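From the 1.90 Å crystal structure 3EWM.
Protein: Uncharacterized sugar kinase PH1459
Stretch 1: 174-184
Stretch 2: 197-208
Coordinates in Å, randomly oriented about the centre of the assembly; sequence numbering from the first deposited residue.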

# COMPACT_ATOMS: atom_id res chain seq x y z
N GLU A 174 10.55 -15.46 -17.71
CA GLU A 174 11.53 -15.19 -16.67
C GLU A 174 11.21 -15.98 -15.40
O GLU A 174 12.12 -16.50 -14.75
CB GLU A 174 11.63 -13.69 -16.38
CG GLU A 174 13.02 -13.25 -15.94
CD GLU A 174 14.16 -13.73 -16.86
OE1 GLU A 174 13.90 -14.18 -18.01
OE2 GLU A 174 15.33 -13.64 -16.44
N MSE A 175 9.93 -16.08 -15.08
CA MSE A 175 9.46 -16.79 -13.89
C MSE A 175 9.84 -18.26 -13.89
O MSE A 175 10.35 -18.77 -12.91
CB MSE A 175 7.95 -16.69 -13.78
CG MSE A 175 7.41 -17.43 -12.58
SE MSE A 175 5.51 -17.70 -12.70
CE MSE A 175 5.51 -19.22 -13.92
N ILE A 176 9.55 -18.92 -15.00
CA ILE A 176 9.89 -20.33 -15.16
C ILE A 176 11.39 -20.54 -15.04
O ILE A 176 11.83 -21.53 -14.45
CB ILE A 176 9.35 -20.85 -16.52
CG1 ILE A 176 7.83 -21.01 -16.44
CG2 ILE A 176 10.04 -22.16 -16.91
CD1 ILE A 176 7.34 -22.05 -15.43
N LYS A 177 12.17 -19.61 -15.58
CA LYS A 177 13.63 -19.69 -15.50
C LYS A 177 14.13 -19.52 -14.07
O LYS A 177 14.95 -20.30 -13.59
CB LYS A 177 14.27 -18.66 -16.42
CG LYS A 177 14.09 -19.01 -17.91
CD LYS A 177 14.86 -18.07 -18.82
CE LYS A 177 14.29 -18.13 -20.24
NZ LYS A 177 15.17 -17.43 -21.21
N VAL A 178 13.62 -18.50 -13.38
CA VAL A 178 14.08 -18.23 -12.01
C VAL A 178 13.59 -19.29 -11.03
O VAL A 178 14.31 -19.65 -10.11
CB VAL A 178 13.72 -16.82 -11.49
CG1 VAL A 178 14.23 -15.74 -12.46
CG2 VAL A 178 12.25 -16.68 -11.30
N LEU A 179 12.36 -19.78 -11.22
CA LEU A 179 11.84 -20.85 -10.38
C LEU A 179 12.65 -22.11 -10.56
O LEU A 179 13.01 -22.74 -9.59
CB LEU A 179 10.36 -21.14 -10.65
CG LEU A 179 9.34 -20.06 -10.25
CD1 LEU A 179 7.94 -20.54 -10.60
CD2 LEU A 179 9.41 -19.68 -8.80
N GLU A 180 12.96 -22.46 -11.81
CA GLU A 180 13.79 -23.62 -12.05
C GLU A 180 15.17 -23.45 -11.43
O GLU A 180 15.67 -24.36 -10.81
CB GLU A 180 13.89 -23.96 -13.53
CG GLU A 180 14.57 -25.30 -13.75
CD GLU A 180 14.60 -25.70 -15.18
OE1 GLU A 180 14.42 -24.83 -16.06
OE2 GLU A 180 14.81 -26.89 -15.43
N GLU A 181 15.77 -22.28 -11.60
CA GLU A 181 17.11 -22.07 -11.05
C GLU A 181 17.10 -22.18 -9.53
O GLU A 181 18.00 -22.78 -8.95
CB GLU A 181 17.73 -20.75 -11.51
CG GLU A 181 18.08 -20.74 -13.00
CD GLU A 181 18.39 -19.36 -13.53
OE1 GLU A 181 18.79 -19.26 -14.71
OE2 GLU A 181 18.24 -18.38 -12.77
N SER A 182 16.06 -21.63 -8.91
CA SER A 182 15.88 -21.67 -7.46
C SER A 182 15.68 -23.09 -6.96
O SER A 182 16.26 -23.49 -5.97
CB SER A 182 14.66 -20.83 -7.04
OG SER A 182 14.84 -19.48 -7.40
N ILE A 183 14.83 -23.84 -7.65
CA ILE A 183 14.56 -25.21 -7.27
C ILE A 183 15.85 -26.02 -7.36
O ILE A 183 16.18 -26.78 -6.45
CB ILE A 183 13.45 -25.84 -8.14
CG1 ILE A 183 12.09 -25.19 -7.81
CG2 ILE A 183 13.41 -27.33 -7.89
CD1 ILE A 183 10.97 -25.47 -8.83
N LYS A 184 16.60 -25.82 -8.45
CA LYS A 184 17.87 -26.52 -8.66
C LYS A 184 18.93 -26.18 -7.61
O LYS A 184 19.79 -27.00 -7.32
CB LYS A 184 18.38 -26.29 -10.09
CG LYS A 184 17.61 -27.13 -11.12
CD LYS A 184 18.12 -26.91 -12.52
CE LYS A 184 17.65 -28.02 -13.44
NZ LYS A 184 18.28 -27.90 -14.80
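Stretch 2 (197-208) LYLENQGVEVKG

Stretch 1 is helical throughout, its backbone tied by i to i+4 hydrogen bonds from Val178 N to Glu174 O (2.9 Å) through Lys184 N to Glu180 O (2.9 Å). Stretch 2 enters as the end of a helix, turns, and leaves as a loop. The turn is type I from Glu200 to Gly203, closed by Gly203 N to Glu200 O at 3.0 Å; Gly203, the last residue of the turn, has phi/psi of 76/14, a positive phi that glycine accommodates readily. Val204 to Gly208 then adopt mostly extended angles. Direction follows from the register: CA of Glu180 lies 5.7 Å from CA of Val204, and CA of Ile183 lies 6.3 Å from CA of Gly208, so this tail advances along the helix in the same sense.

The contact is chiefly apolar and buries 502 Å² over both sides. Met175, a selenomethionine, places CE 3.7 Å from Tyr198 CE2, at the ring edge. Leu199 CD2 packs against Ile176 CD1 at 3.5 Å and Leu179 CD1 at 3.7 Å. Val204 points toward the helix and reaches two residues seven positions, about two turns, apart: its CG2 is 3.8 Å from Ile176 CG2 and its CG1 is 3.7 Å from Ile183 CD1. Its CG1 also rests 3.8 Å from Glu180 CA. Ile183, with the largest covered area, extends CD1 to 4.2 Å from Val206 CG2, while its CG2 approaches the backbone at Lys207 O, 3.2 Å away.

No direct hydrogen bond crosses the stretches; polar links run through water. Water 1 donates to Glu180 OE2 at 2.6 Å and accepts from Glu205 N at 3.1 Å. Water 2 lies 2.9 Å from Ile183 O and 2.6 Å from Lys207 O. Within stretch 2, side chains brace the turn: Gln202 NE2 donates to Tyr198 O (2.9 Å, 169°), and Val206 N to Glu200 OE2 (3.0 Å, 168°).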

# COMPACT_ATOMS: atom_id res chain seq x y z
N LEU A 197 2.27 -29.66 -10.50
CA LEU A 197 1.66 -29.94 -11.80
C LEU A 197 1.99 -28.80 -12.77
O LEU A 197 2.42 -29.04 -13.90
CB LEU A 197 0.14 -30.10 -11.65
CG LEU A 197 -0.59 -30.48 -12.94
CD1 LEU A 197 -0.12 -31.86 -13.46
CD2 LEU A 197 -2.10 -30.45 -12.71
N TYR A 198 1.81 -27.57 -12.31
CA TYR A 198 1.98 -26.41 -13.16
C TYR A 198 3.41 -26.31 -13.70
O TYR A 198 3.65 -26.13 -14.91
CB TYR A 198 1.59 -25.15 -12.40
CG TYR A 198 1.75 -23.89 -13.21
CD1 TYR A 198 0.81 -23.55 -14.18
CD2 TYR A 198 2.84 -23.04 -13.01
CE1 TYR A 198 0.96 -22.38 -14.94
CE2 TYR A 198 3.00 -21.87 -13.76
CZ TYR A 198 2.06 -21.55 -14.72
OH TYR A 198 2.21 -20.41 -15.46
N LEU A 199 4.36 -26.43 -12.79
CA LEU A 199 5.75 -26.28 -13.12
C LEU A 199 6.32 -27.47 -13.88
O LEU A 199 6.99 -27.29 -14.90
CB LEU A 199 6.55 -25.98 -11.87
CG LEU A 199 6.22 -24.59 -11.29
CD1 LEU A 199 6.96 -24.37 -9.99
CD2 LEU A 199 6.58 -23.52 -12.30
N GLU A 200 6.02 -28.67 -13.41
CA GLU A 200 6.58 -29.88 -14.02
C GLU A 200 6.08 -30.07 -15.44
O GLU A 200 6.80 -30.61 -16.28
CB GLU A 200 6.33 -31.11 -13.16
CG GLU A 200 7.13 -31.09 -11.88
CD GLU A 200 7.22 -32.43 -11.19
OE1 GLU A 200 6.35 -33.29 -11.43
OE2 GLU A 200 8.18 -32.60 -10.40
N ASN A 201 4.87 -29.58 -15.70
CA ASN A 201 4.32 -29.55 -17.05
C ASN A 201 4.95 -28.52 -17.97
O ASN A 201 4.63 -28.46 -19.16
CB ASN A 201 2.80 -29.38 -17.00
CG ASN A 201 2.11 -30.68 -16.67
OD1 ASN A 201 2.77 -31.73 -16.58
ND2 ASN A 201 0.80 -30.63 -16.48
N GLN A 202 5.83 -27.70 -17.41
CA GLN A 202 6.65 -26.80 -18.21
C GLN A 202 8.12 -27.20 -18.12
O GLN A 202 9.02 -26.38 -18.38
CB GLN A 202 6.43 -25.37 -17.76
CG GLN A 202 4.99 -24.97 -17.89
CD GLN A 202 4.73 -23.61 -17.36
OE1 GLN A 202 4.96 -22.62 -18.05
NE2 GLN A 202 4.24 -23.53 -16.14
N GLY A 203 8.34 -28.47 -17.79
CA GLY A 203 9.66 -29.07 -17.80
C GLY A 203 10.53 -28.67 -16.63
O GLY A 203 11.74 -28.88 -16.67
N VAL A 204 9.92 -28.08 -15.60
CA VAL A 204 10.62 -27.75 -14.37
C VAL A 204 10.31 -28.82 -13.33
O VAL A 204 9.21 -28.86 -12.80
CB VAL A 204 10.23 -26.35 -13.80
CG1 VAL A 204 10.96 -26.07 -12.47
CG2 VAL A 204 10.51 -25.25 -14.82
N GLU A 205 11.28 -29.69 -13.07
CA GLU A 205 11.17 -30.66 -12.00
C GLU A 205 11.03 -29.95 -10.64
O GLU A 205 11.80 -29.05 -10.31
CB GLU A 205 12.38 -31.61 -12.03
CG GLU A 205 12.48 -32.56 -10.84
CD GLU A 205 13.15 -33.90 -11.15
OE1 GLU A 205 12.59 -34.95 -10.76
OE2 GLU A 205 14.22 -33.93 -11.78
N VAL A 206 10.02 -30.33 -9.87
CA VAL A 206 9.81 -29.71 -8.57
C VAL A 206 10.27 -30.70 -7.51
O VAL A 206 9.49 -31.47 -6.94
CB VAL A 206 8.36 -29.25 -8.36
CG1 VAL A 206 8.21 -28.58 -6.98
CG2 VAL A 206 7.94 -28.30 -9.48
N LYS A 207 11.56 -30.65 -7.26
CA LYS A 207 12.23 -31.58 -6.39
C LYS A 207 13.40 -30.84 -5.80
O LYS A 207 14.14 -30.17 -6.53
CB LYS A 207 12.74 -32.77 -7.23
CG LYS A 207 13.58 -33.81 -6.50
CD LYS A 207 13.93 -35.00 -7.42
CE LYS A 207 14.28 -36.24 -6.58
NZ LYS A 207 13.20 -36.62 -5.60
N GLY A 208 13.55 -30.92 -4.48
CA GLY A 208 14.79 -30.48 -3.84
C GLY A 208 15.83 -31.57 -4.02
O GLY A 208 15.48 -32.70 -4.31
O HOH W 1 14.11 -28.78 -13.78
O HOH W 2 16.70 -29.60 -6.72